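Local atomic coordinates of alpha-1,4-endofucoidanase (Mariniflexile fucanivorans, PDB entry 6DLH), a protein that hydrolyses alpha-1,4 linkages within fucoidan chains as a retaining family GH107 glycoside hydrolase, with Ig-like domains following its catalytic domain. Residues P593-D597 with Y665-G669. Sequence-based numbering, arbitrary orientation.
With CA (calcium ion), chain F.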
loop_
_atom_site.group_PDB
_atom_site.type_symbol
_atom_site.label_atom_id
_atom_site.label_comp_id
_atom_site.label_asym_id
_atom_site.label_seq_id
_atom_site.Cartn_x
_atom_site.Cartn_y
_atom_site.Cartn_z
ATOM N N PRO A 593 3.856 26.435 1.018
ATOM C CA PRO A 593 4.003 27.819 1.469
ATOM C C PRO A 593 5.196 28.495 0.797
ATOM O O PRO A 593 6.088 27.827 0.280
ATOM C CB PRO A 593 4.243 27.693 2.982
ATOM C CG PRO A 593 4.787 26.290 3.170
ATOM C CD PRO A 593 4.127 25.461 2.088
ATOM N N THR A 594 5.176 29.830 0.797
ATOM C CA THR A 594 6.287 30.644 0.331
ATOM C C THR A 594 6.894 31.337 1.548
ATOM O O THR A 594 6.363 31.215 2.655
ATOM C CB THR A 594 5.820 31.658 -0.728
ATOM O OG1 THR A 594 5.053 32.675 -0.082
ATOM C CG2 THR A 594 4.998 31.038 -1.838
ATOM N N ALA A 595 7.987 32.078 1.333
ATOM C CA ALA A 595 8.616 32.844 2.395
ATOM C C ALA A 595 7.634 33.859 2.986
ATOM O O ALA A 595 7.744 34.223 4.155
ATOM C CB ALA A 595 9.863 33.505 1.872
ATOM N N ALA A 596 6.656 34.281 2.178
ATOM C CA ALA A 596 5.621 35.215 2.592
ATOM C C ALA A 596 4.700 34.602 3.650
ATOM O O ALA A 596 3.988 35.337 4.332
ATOM C CB ALA A 596 4.830 35.672 1.386
ATOM N N ASP A 597 4.699 33.267 3.777
ATOM C CA ASP A 597 3.783 32.595 4.689
ATOM C C ASP A 597 4.462 32.305 6.028
ATOM O O ASP A 597 3.842 31.719 6.915
ATOM C CB ASP A 597 3.163 31.342 4.062
ATOM C CG ASP A 597 2.296 31.621 2.847
ATOM O OD1 ASP A 597 1.285 32.336 2.997
ATOM O OD2 ASP A 597 2.637 31.118 1.755
ATOM N N TYR A 665 17.063 33.574 -2.224
ATOM C CA TYR A 665 15.912 33.591 -1.338
ATOM C C TYR A 665 15.545 35.025 -0.960
ATOM O O TYR A 665 16.419 35.856 -0.727
ATOM C CB TYR A 665 16.236 32.782 -0.081
ATOM C CG TYR A 665 15.050 32.398 0.767
ATOM C CD1 TYR A 665 13.999 31.664 0.240
ATOM C CD2 TYR A 665 14.995 32.739 2.111
ATOM C CE1 TYR A 665 12.914 31.294 1.020
ATOM C CE2 TYR A 665 13.924 32.369 2.909
ATOM C CZ TYR A 665 12.881 31.643 2.360
ATOM O OH TYR A 665 11.823 31.274 3.136
ATOM N N ASP A 666 14.234 35.285 -0.874
ATOM C CA ASP A 666 13.715 36.560 -0.409
ATOM C C ASP A 666 12.775 36.329 0.773
ATOM O O ASP A 666 11.713 35.729 0.615
ATOM C CB ASP A 666 13.009 37.320 -1.534
ATOM C CG ASP A 666 12.381 38.620 -1.059
ATOM O OD1 ASP A 666 13.142 39.536 -0.682
ATOM O OD2 ASP A 666 11.134 38.696 -1.043
ATOM N N PHE A 667 13.148 36.874 1.937
ATOM C CA PHE A 667 12.474 36.593 3.196
ATOM C C PHE A 667 11.052 37.155 3.250
ATOM O O PHE A 667 10.347 36.919 4.228
ATOM C CB PHE A 667 13.336 37.049 4.376
ATOM C CG PHE A 667 14.511 36.145 4.651
ATOM C CD1 PHE A 667 14.382 35.047 5.494
ATOM C CD2 PHE A 667 15.742 36.375 4.055
ATOM C CE1 PHE A 667 15.462 34.213 5.747
ATOM C CE2 PHE A 667 16.819 35.537 4.303
ATOM C CZ PHE A 667 16.680 34.458 5.152
ATOM N N GLU A 668 10.618 37.870 2.204
ATOM C CA GLU A 668 9.267 38.417 2.190
ATOM C C GLU A 668 8.459 37.793 1.055
ATOM O O GLU A 668 7.261 38.042 0.929
ATOM C CB GLU A 668 9.269 39.949 2.122
ATOM C CG GLU A 668 9.984 40.627 3.282
ATOM C CD GLU A 668 11.500 40.610 3.183
ATOM O OE1 GLU A 668 12.013 40.464 2.059
ATOM O OE2 GLU A 668 12.170 40.735 4.230
ATOM N N GLY A 669 9.130 36.976 0.234
ATOM C CA GLY A 669 8.482 36.267 -0.857
ATOM C C GLY A 669 8.044 37.203 -1.980
ATOM O O GLY A 669 7.063 36.925 -2.670
HETATM CA CA CA F . 12.154 41.826 -0.318
#
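Pro-593 stays clear of 665-669; its ring touches Trp-576 and its backbone hydrogen-bonds to Leu-545. Thr-594 then opens a single 3-10 turn. Its N donates to Asp-597 OD2 (3.0 Å), which suits a carboxylate there, while its OG1 weakly accepts Ala-596 N (3.2 Å); a small hydroxyl residue suits this position. Ala-595 is the main point of contact: its CB lies 3.2 Å from both Tyr-665 OH and Asp-666 O, so a methyl fits where a longer side chain would collide. Ala-595 CB also lies 3.6 Å from Tyr-665 CZ, an apolar contact, while the tyrosine hydroxyl is hydrogen-bonded to His-624 ND1 and Val-625 N. Ala-596 sets its CB 3.4 Å from Glu-668 O, and its CA is 4.6 Å from that of Gly-669, where a side chain would clash with Ala-596 N; the positive phi there also favours glycine. Asp-597 N donates to Thr-594 O (2.9 Å), closing the turn, and its CA-to-CB bond points away from 665-669. No hydrogen bond joins the segments. Asp-666 to Gly-669 forms a type I turn, from which Asp-666 OD1 and Glu-668 OE1 bind calcium (2.5 and 2.7 Å), with Gly-634, Asp-670 and Asp-715 completing the site. The contact thus joins two consecutive Ig-like domains, packing the loop that connects strand 586-590 to strand 599-608 against the calcium-binding loop between strands 654-659 and 674-678.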